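Local coordinates for protein probable phenazine-specific methyltransferase (Pseudomonas aeruginosa, PDB 2IP2) that transfers a methyl group from S-adenosyl-L-methionine to phenazine-1-carboxylate, giving 5-methylphenazine-1-carboxylate on the pathway to the virulence pigment pyocyanine, at residues A[25-28]-A[29-33]; A[204-207]-A[208-212]. All blocks are in the same frame, centred on the assembly; numbering follows the deposited sequence.

Contact 1: residues A[25-28]-A[29-33]; sequences VYVA and TRLGL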
# COMPACT_ATOMS: atom_id res chain seq x y z
N VAL A 25 -3.74 1.93 -8.68
CA VAL A 25 -4.99 2.73 -8.72
C VAL A 25 -4.66 4.17 -9.12
O VAL A 25 -5.40 4.81 -9.89
CB VAL A 25 -5.71 2.64 -7.28
CG1 VAL A 25 -6.84 3.70 -7.16
CG2 VAL A 25 -6.23 1.25 -7.12
N TYR A 26 -3.51 4.66 -8.64
CA TYR A 26 -3.10 6.03 -9.03
C TYR A 26 -2.95 6.12 -10.57
O TYR A 26 -3.47 7.03 -11.22
CB TYR A 26 -1.80 6.43 -8.25
CG TYR A 26 -1.18 7.70 -8.82
CD1 TYR A 26 -1.81 8.96 -8.66
CD2 TYR A 26 -0.04 7.62 -9.64
CE1 TYR A 26 -1.21 10.13 -9.23
CE2 TYR A 26 0.52 8.75 -10.21
CZ TYR A 26 -0.07 9.99 -10.01
OH TYR A 26 0.55 11.06 -10.62
N VAL A 27 -2.29 5.12 -11.13
CA VAL A 27 -2.14 5.06 -12.54
C VAL A 27 -3.45 5.00 -13.29
O VAL A 27 -3.66 5.75 -14.25
CB VAL A 27 -1.20 3.89 -12.94
CG1 VAL A 27 -1.24 3.69 -14.48
CG2 VAL A 27 0.27 4.12 -12.45
N ALA A 28 -4.34 4.11 -12.91
CA ALA A 28 -5.66 4.03 -13.57
C ALA A 28 -6.36 5.41 -13.52
O ALA A 28 -7.04 5.81 -14.49
CB ALA A 28 -6.56 2.97 -12.86
N THR A 29 -6.19 6.10 -12.39
CA THR A 29 -6.78 7.44 -12.19
C THR A 29 -6.14 8.51 -13.10
O THR A 29 -6.86 9.21 -13.82
CB THR A 29 -6.82 7.84 -10.67
OG1 THR A 29 -7.50 6.80 -9.99
CG2 THR A 29 -7.63 9.22 -10.47
N ARG A 30 -4.83 8.67 -13.06
CA ARG A 30 -4.10 9.59 -13.93
C ARG A 30 -4.47 9.33 -15.39
O ARG A 30 -4.64 10.28 -16.14
CB ARG A 30 -2.60 9.30 -13.90
CG ARG A 30 -1.71 9.96 -12.92
CD ARG A 30 -1.11 11.29 -13.43
NE ARG A 30 -0.13 11.22 -14.53
CZ ARG A 30 1.20 11.10 -14.40
NH1 ARG A 30 1.80 10.95 -13.21
NH2 ARG A 30 1.95 11.10 -15.50
N LEU A 31 -4.57 8.07 -15.79
CA LEU A 31 -4.90 7.74 -17.19
C LEU A 31 -6.39 7.93 -17.57
O LEU A 31 -6.72 7.86 -18.78
CB LEU A 31 -4.48 6.32 -17.51
CG LEU A 31 -2.96 6.09 -17.49
CD1 LEU A 31 -2.75 4.68 -17.94
CD2 LEU A 31 -2.14 7.13 -18.33
N GLY A 32 -7.24 8.13 -16.57
CA GLY A 32 -8.69 8.31 -16.78
C GLY A 32 -9.37 7.05 -17.32
O GLY A 32 -10.40 7.12 -17.98
N LEU A 33 -8.85 5.88 -16.95
CA LEU A 33 -9.44 4.59 -17.38
C LEU A 33 -10.93 4.42 -17.04
O LEU A 33 -11.72 3.91 -17.83
CB LEU A 33 -8.65 3.40 -16.81
CG LEU A 33 -7.19 3.31 -17.21
CD1 LEU A 33 -6.61 1.96 -16.66
CD2 LEU A 33 -6.99 3.44 -18.73
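Arg30 folds back over Tyr26, the residue one helical turn before it: its CG lies over one face of the ring, with Arg30 CG 3.3 Å from Tyr26 CZ. The pair lies on the last turns of helix 6-30 in the dimerisation domain, which closes in a Schellman motif. The guanidinium turns steeply to the ring, the two planes 76° apart. Tyr26 OH lies at the guanidinium edge, in its plane, and accepts a bond from Arg30 NH1 (2.9 Å). Bends at chi2 (-90°) and chi3 (-68°) bring NH1 back to the hydroxyl. Tyr26 OH also bonds Glu104 of its own chain. Arg30 NH2 reaches across the dimer interface in a salt bridge to Glu115 of the second subunit.

Gly32 leaves the helix with positive phi. Two bonds run back into the last turn, Leu33 N to Ala28 O (3.1 Å) and Gly32 N to Thr29 O (3.0 Å). The side chains of Val27 and Leu31 lie side by side and point the same way, Val27 CG1 3.9 Å from Leu31 CD1. The hydroxyl of buried Thr29 bonds back to its own helix. Thr29 N and Thr29 OG1 reach Val25 O from opposite faces of its carbonyl plane, each at 2.9 Å.

Contact 2: residues A[204-207]-A[208-212]; sequences GVAR and DNLSS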
# COMPACT_ATOMS: atom_id res chain seq x y z
N GLY A 204 -12.08 35.07 0.80
CA GLY A 204 -12.01 35.02 -0.66
C GLY A 204 -12.53 33.73 -1.26
O GLY A 204 -13.44 33.74 -2.10
N VAL A 205 -11.98 32.61 -0.81
CA VAL A 205 -12.32 31.29 -1.37
C VAL A 205 -13.80 30.98 -1.20
O VAL A 205 -14.49 30.60 -2.16
CB VAL A 205 -11.47 30.14 -0.78
CG1 VAL A 205 -11.84 28.82 -1.47
CG2 VAL A 205 -9.96 30.45 -0.90
N ALA A 206 -14.27 31.17 0.03
CA ALA A 206 -15.66 30.92 0.37
C ALA A 206 -16.64 31.88 -0.34
O ALA A 206 -17.77 31.52 -0.66
CB ALA A 206 -15.87 31.00 1.89
N ARG A 207 -16.20 33.10 -0.56
CA ARG A 207 -17.06 34.10 -1.19
C ARG A 207 -17.32 33.62 -2.61
O ARG A 207 -18.42 33.76 -3.14
CB ARG A 207 -16.33 35.45 -1.18
CG ARG A 207 -17.16 36.66 -1.43
CD ARG A 207 -16.34 37.95 -1.15
NE ARG A 207 -16.00 38.14 0.27
CZ ARG A 207 -16.87 38.41 1.25
NH1 ARG A 207 -18.18 38.49 1.00
NH2 ARG A 207 -16.44 38.58 2.50
N ASP A 208 -16.30 32.98 -3.19
CA ASP A 208 -16.41 32.38 -4.51
C ASP A 208 -17.17 31.05 -4.50
O ASP A 208 -18.12 30.85 -5.29
CB ASP A 208 -14.99 32.16 -5.05
CG ASP A 208 -14.97 31.87 -6.52
OD1 ASP A 208 -15.09 30.67 -6.90
OD2 ASP A 208 -14.80 32.86 -7.29
N ASN A 209 -16.77 30.14 -3.60
CA ASN A 209 -17.33 28.79 -3.56
C ASN A 209 -18.82 28.80 -3.23
O ASN A 209 -19.58 27.95 -3.69
CB ASN A 209 -16.56 27.92 -2.55
CG ASN A 209 -16.92 26.44 -2.67
OD1 ASN A 209 -17.18 25.93 -3.76
ND2 ASN A 209 -16.91 25.72 -1.53
N LEU A 210 -19.22 29.80 -2.45
CA LEU A 210 -20.57 29.99 -1.98
C LEU A 210 -21.29 31.13 -2.69
O LEU A 210 -22.29 31.62 -2.15
CB LEU A 210 -20.57 30.33 -0.46
CG LEU A 210 -20.07 29.25 0.53
CD1 LEU A 210 -20.16 29.83 1.90
CD2 LEU A 210 -20.86 27.95 0.51
N SER A 211 -20.83 31.55 -3.87
CA SER A 211 -21.43 32.71 -4.51
C SER A 211 -22.95 32.62 -4.65
O SER A 211 -23.66 33.58 -4.31
CB SER A 211 -20.76 33.05 -5.86
OG SER A 211 -20.66 31.94 -6.73
N SER A 212 -23.45 31.48 -5.13
CA SER A 212 -24.87 31.33 -5.38
C SER A 212 -25.65 31.53 -4.11
O SER A 212 -26.61 32.30 -4.08
CB SER A 212 -25.20 29.96 -5.97
OG SER A 212 -24.78 29.93 -7.33
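Leu210 curls back over the carbonyl of Ala206 just past the end of a short helix. Leu210 CB lies 3.0 Å from Ala206 O. Leu210 CG follows at 3.4 Å from Ala206 O. Leu210 CD1 is 3.9 Å from Ala206 O. The same Leu210 CD1 is 4.4 Å from Ala206 CB, a loose apolar touch. With CG anti to the carbonyl carbon (chi1 -65°), the chain runs back along the preceding turn. Leu210 N bonds Ala206 O as well, tilted 34° from the carbonyl plane; backbone and side chain of Leu210 both meet this oxygen.

Leu210 is the first residue past helix 204-209 and the N-cap position of helix 211-215. One residue earlier the helical bonding is regular. Asn209 N meets Val205 O at 2.7 Å, in the carbonyl plane. The amide of Asn209 leads away from this turn, and its ND2 bonds Glu180 and the backbone oxygen of Ser178.

The break between the helices lies in the Rossmann-like methyltransferase domain. Ala206 and Leu210 rest on Met196 of strand 193-198, which ends at Asp198, a predicted S-adenosyl-L-methionine ligand. The two short helices lie in the beta-alpha-beta crossover from this strand to the parallel edge strand 219-223, where Arg207 and Leu210 touch Leu221.

Contact 1 comes first along the chain, in the N-terminal dimerisation domain. Contact 2 follows far later, in the C-terminal methyltransferase domain. Their centres lie 30 Å apart, with nearest atoms about 20 Å apart, and they share no helix, strand or sheet. Both are places where one helix stops and another begins almost at once. The surroundings differ. Residues 25-33 pack among helices and against the second subunit, in keeping with the homodimer found in solution. Residues 204-212 touch no other chain of the assembly; they flank the seven-stranded sheet. Contact 1 thus belongs to the part that makes the dimer, and contact 2 lies beside the strand that carries a predicted cofactor ligand.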